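Local coordinates for protein copper induced nitroreductase D (Lactococcus lactis, PDB 4BNB) that binds flavin mononucleotide and, as a nitroreductase-family flavoprotein, probably acts as an oxidoreductase that can bind 4-nitroquinoline 1-oxide, at residues 11-16 with 148-153. Sequence-based numbering, arbitrary orientation.
With FMN (flavin mononucleotide), chain B; YHX (4-nitroquinoline 1-oxide), chain D.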
# COMPACT_ATOMS: atom_id res chain seq x y z
N THR A 11 15.13 2.43 1.87
CA THR A 11 15.34 3.76 1.33
C THR A 11 16.83 3.95 1.08
O THR A 11 17.64 3.88 2.01
CB THR A 11 14.81 4.83 2.30
OG1 THR A 11 13.38 4.80 2.31
CG2 THR A 11 15.28 6.22 1.90
N ILE A 12 17.17 4.16 -0.18
CA ILE A 12 18.55 4.40 -0.60
C ILE A 12 18.63 5.77 -1.25
O ILE A 12 18.04 5.99 -2.31
CB ILE A 12 19.02 3.34 -1.61
CG1 ILE A 12 18.87 1.93 -1.04
CG2 ILE A 12 20.45 3.61 -2.05
CD1 ILE A 12 19.77 1.64 0.15
N TYR A 13 19.35 6.68 -0.62
CA TYR A 13 19.47 8.04 -1.14
C TYR A 13 20.65 8.19 -2.10
O TYR A 13 20.60 8.99 -3.04
CB TYR A 13 19.60 9.05 0.01
CG TYR A 13 18.33 9.20 0.81
CD1 TYR A 13 17.17 9.67 0.22
CD2 TYR A 13 18.29 8.88 2.16
CE1 TYR A 13 16.00 9.82 0.94
CE2 TYR A 13 17.13 9.03 2.90
CZ TYR A 13 15.98 9.49 2.28
OH TYR A 13 14.82 9.64 3.00
N ALA A 14 21.70 7.41 -1.87
CA ALA A 14 22.89 7.46 -2.72
C ALA A 14 22.70 6.55 -3.93
O ALA A 14 22.96 5.34 -3.86
CB ALA A 14 24.12 7.05 -1.93
N LEU A 15 22.25 7.14 -5.03
CA LEU A 15 21.91 6.38 -6.23
C LEU A 15 22.74 6.82 -7.44
O LEU A 15 23.11 7.99 -7.56
CB LEU A 15 20.42 6.54 -6.55
CG LEU A 15 19.46 5.97 -5.50
CD1 LEU A 15 18.02 6.33 -5.84
CD2 LEU A 15 19.62 4.46 -5.38
N GLY A 16 23.02 5.86 -8.32
CA GLY A 16 23.74 6.14 -9.55
C GLY A 16 23.06 5.52 -10.76
O GLY A 16 21.89 5.13 -10.71
N ASN A 148 14.29 5.65 -3.45
CA ASN A 148 13.70 6.41 -2.36
C ASN A 148 12.44 7.09 -2.88
O ASN A 148 12.33 7.35 -4.08
CB ASN A 148 14.70 7.41 -1.77
CG ASN A 148 15.15 8.46 -2.77
OD1 ASN A 148 14.46 9.45 -3.00
ND2 ASN A 148 16.33 8.25 -3.36
N LEU A 149 11.49 7.36 -1.99
CA LEU A 149 10.19 7.89 -2.37
C LEU A 149 10.07 9.35 -1.95
O LEU A 149 10.26 9.68 -0.78
CB LEU A 149 9.07 7.06 -1.71
CG LEU A 149 7.63 7.46 -2.03
CD1 LEU A 149 7.32 7.27 -3.51
CD2 LEU A 149 6.65 6.67 -1.17
N GLN A 150 9.74 10.21 -2.90
CA GLN A 150 9.64 11.65 -2.64
C GLN A 150 8.25 12.19 -2.92
O GLN A 150 7.44 11.55 -3.60
CB GLN A 150 10.66 12.41 -3.50
CG GLN A 150 12.10 12.07 -3.19
CD GLN A 150 12.41 12.18 -1.72
OE1 GLN A 150 11.97 13.11 -1.04
NE2 GLN A 150 13.17 11.22 -1.20
N HIS A 151 7.99 13.39 -2.41
CA HIS A 151 6.68 14.02 -2.55
C HIS A 151 6.79 15.50 -2.86
O HIS A 151 6.62 16.35 -1.98
CB HIS A 151 5.85 13.78 -1.30
CG HIS A 151 5.48 12.35 -1.11
ND1 HIS A 151 6.26 11.47 -0.39
CD2 HIS A 151 4.45 11.63 -1.61
CE1 HIS A 151 5.70 10.27 -0.42
NE2 HIS A 151 4.60 10.34 -1.16
N TYR A 152 7.06 15.80 -4.13
CA TYR A 152 7.12 17.18 -4.60
C TYR A 152 5.82 17.57 -5.27
O TYR A 152 5.69 18.66 -5.82
CB TYR A 152 8.32 17.36 -5.52
CG TYR A 152 9.63 17.35 -4.77
CD1 TYR A 152 10.06 18.46 -4.06
CD2 TYR A 152 10.42 16.21 -4.75
CE1 TYR A 152 11.25 18.45 -3.37
CE2 TYR A 152 11.62 16.19 -4.05
CZ TYR A 152 12.02 17.31 -3.36
OH TYR A 152 13.21 17.30 -2.66
N ASN A 153 4.85 16.66 -5.22
CA ASN A 153 3.46 17.00 -5.48
C ASN A 153 2.92 17.78 -4.29
O ASN A 153 3.32 17.52 -3.15
CB ASN A 153 2.63 15.73 -5.68
CG ASN A 153 2.83 14.72 -4.55
OD1 ASN A 153 3.89 14.11 -4.44
ND2 ASN A 153 1.81 14.55 -3.72
N1 FMN B . 11.24 9.29 2.28
C2 FMN B . 11.75 10.61 1.78
O2 FMN B . 12.91 10.80 1.74
N3 FMN B . 10.82 11.62 1.36
C4 FMN B . 9.46 11.41 1.41
O4 FMN B . 8.71 12.23 0.99
C4A FMN B . 8.96 10.12 1.90
N5 FMN B . 7.71 9.90 1.97
C5A FMN B . 7.22 8.51 2.28
C6 FMN B . 5.73 8.22 2.17
C7 FMN B . 5.27 7.00 2.42
C7M FMN B . 3.77 6.73 2.30
C8 FMN B . 6.23 5.89 2.83
C8M FMN B . 5.69 4.48 3.07
C9 FMN B . 7.53 6.14 2.95
C9A FMN B . 8.07 7.54 2.66
N10 FMN B . 9.47 7.83 2.79
C10 FMN B . 9.94 9.07 2.33
C1' FMN B . 10.42 6.81 3.20
C2' FMN B . 10.24 6.48 4.68
O2' FMN B . 10.76 7.51 5.48
C3' FMN B . 10.95 5.16 4.94
O3' FMN B . 10.28 4.18 4.20
C4' FMN B . 10.95 4.79 6.43
O4' FMN B . 11.77 5.66 7.16
C5' FMN B . 11.45 3.35 6.59
O5' FMN B . 12.75 3.24 6.07
P FMN B . 13.08 2.19 4.85
O1P FMN B . 12.61 0.85 5.23
O2P FMN B . 12.31 2.67 3.49
O3P FMN B . 14.71 2.19 4.62
O01 YHX D . 21.13 12.88 -1.23
N02 YHX D . 19.90 13.02 -0.85
O03 YHX D . 19.07 13.34 -1.68
C04 YHX D . 19.57 12.78 0.53
C05 YHX D . 20.60 12.32 1.37
C06 YHX D . 20.36 12.06 2.72
N07 YHX D . 19.14 12.26 3.24
O08 YHX D . 18.94 12.02 4.50
C09 YHX D . 18.10 12.72 2.46
C10 YHX D . 18.26 12.99 1.13
C11 YHX D . 17.13 13.46 0.39
C12 YHX D . 15.89 13.63 1.01
C13 YHX D . 15.75 13.35 2.37
C14 YHX D . 16.84 12.90 3.10
O HOH W 1 12.38 7.09 0.72
O HOH W 2 18.64 9.77 -4.77
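The side-chain nitrogen of Asn148 is gripped from segment 11-16 both directly and through water: ND2 donates to Ile12 O at 3.0 Å, nearly straight at 167°, and its other hydrogen bond goes to a water that bridges to Tyr13 O. The carbonyl it meets is approached obliquely, with ND2 tilted from the carbonyl plane, although Ile12 O lies in the plane of the Asn148 amide. Chi1 of 62° sets CG between the backbone N and the carbonyl carbon, turning the amide toward segment 11-16, where Leu15 CD1 packs on ND2. OD1, on the far branch, accepts from Gln150 NE2 at 2.8 Å, and this second-shell bond helps fix the rotation of the Gln150 amide. NE2 donates its other hydrogen to FMN O2, while FMN N3 makes a weak bond to Gln150 OE1. Tyr13 OH donates to the same FMN O2 at 2.6 Å, so residues from both segments hold this flavin carbonyl. The Tyr13 ring has Gln150 NE2 and FMN O2 at its edge, 4-nitroquinoline 1-oxide over the centre of one face, and Thr11 CG2 near the rim of the other. Thr11 CG2 also meets Asn148 CB at 3.9 Å. With OG1 set beside the backbone N, both face the phosphate: N donates to FMN O3P at 2.8 Å and OG1 to O2P at 2.7 Å, and OG1 accepts from a water that accepts from Leu149 N. Farther along, His151 ND1 donates to FMN O4 at 178°. Loop 11-14 and the end of strand 145-150 with the loop after it thus join phosphate and pyrimidine recognition in the FMN site of a nitroreductase fold.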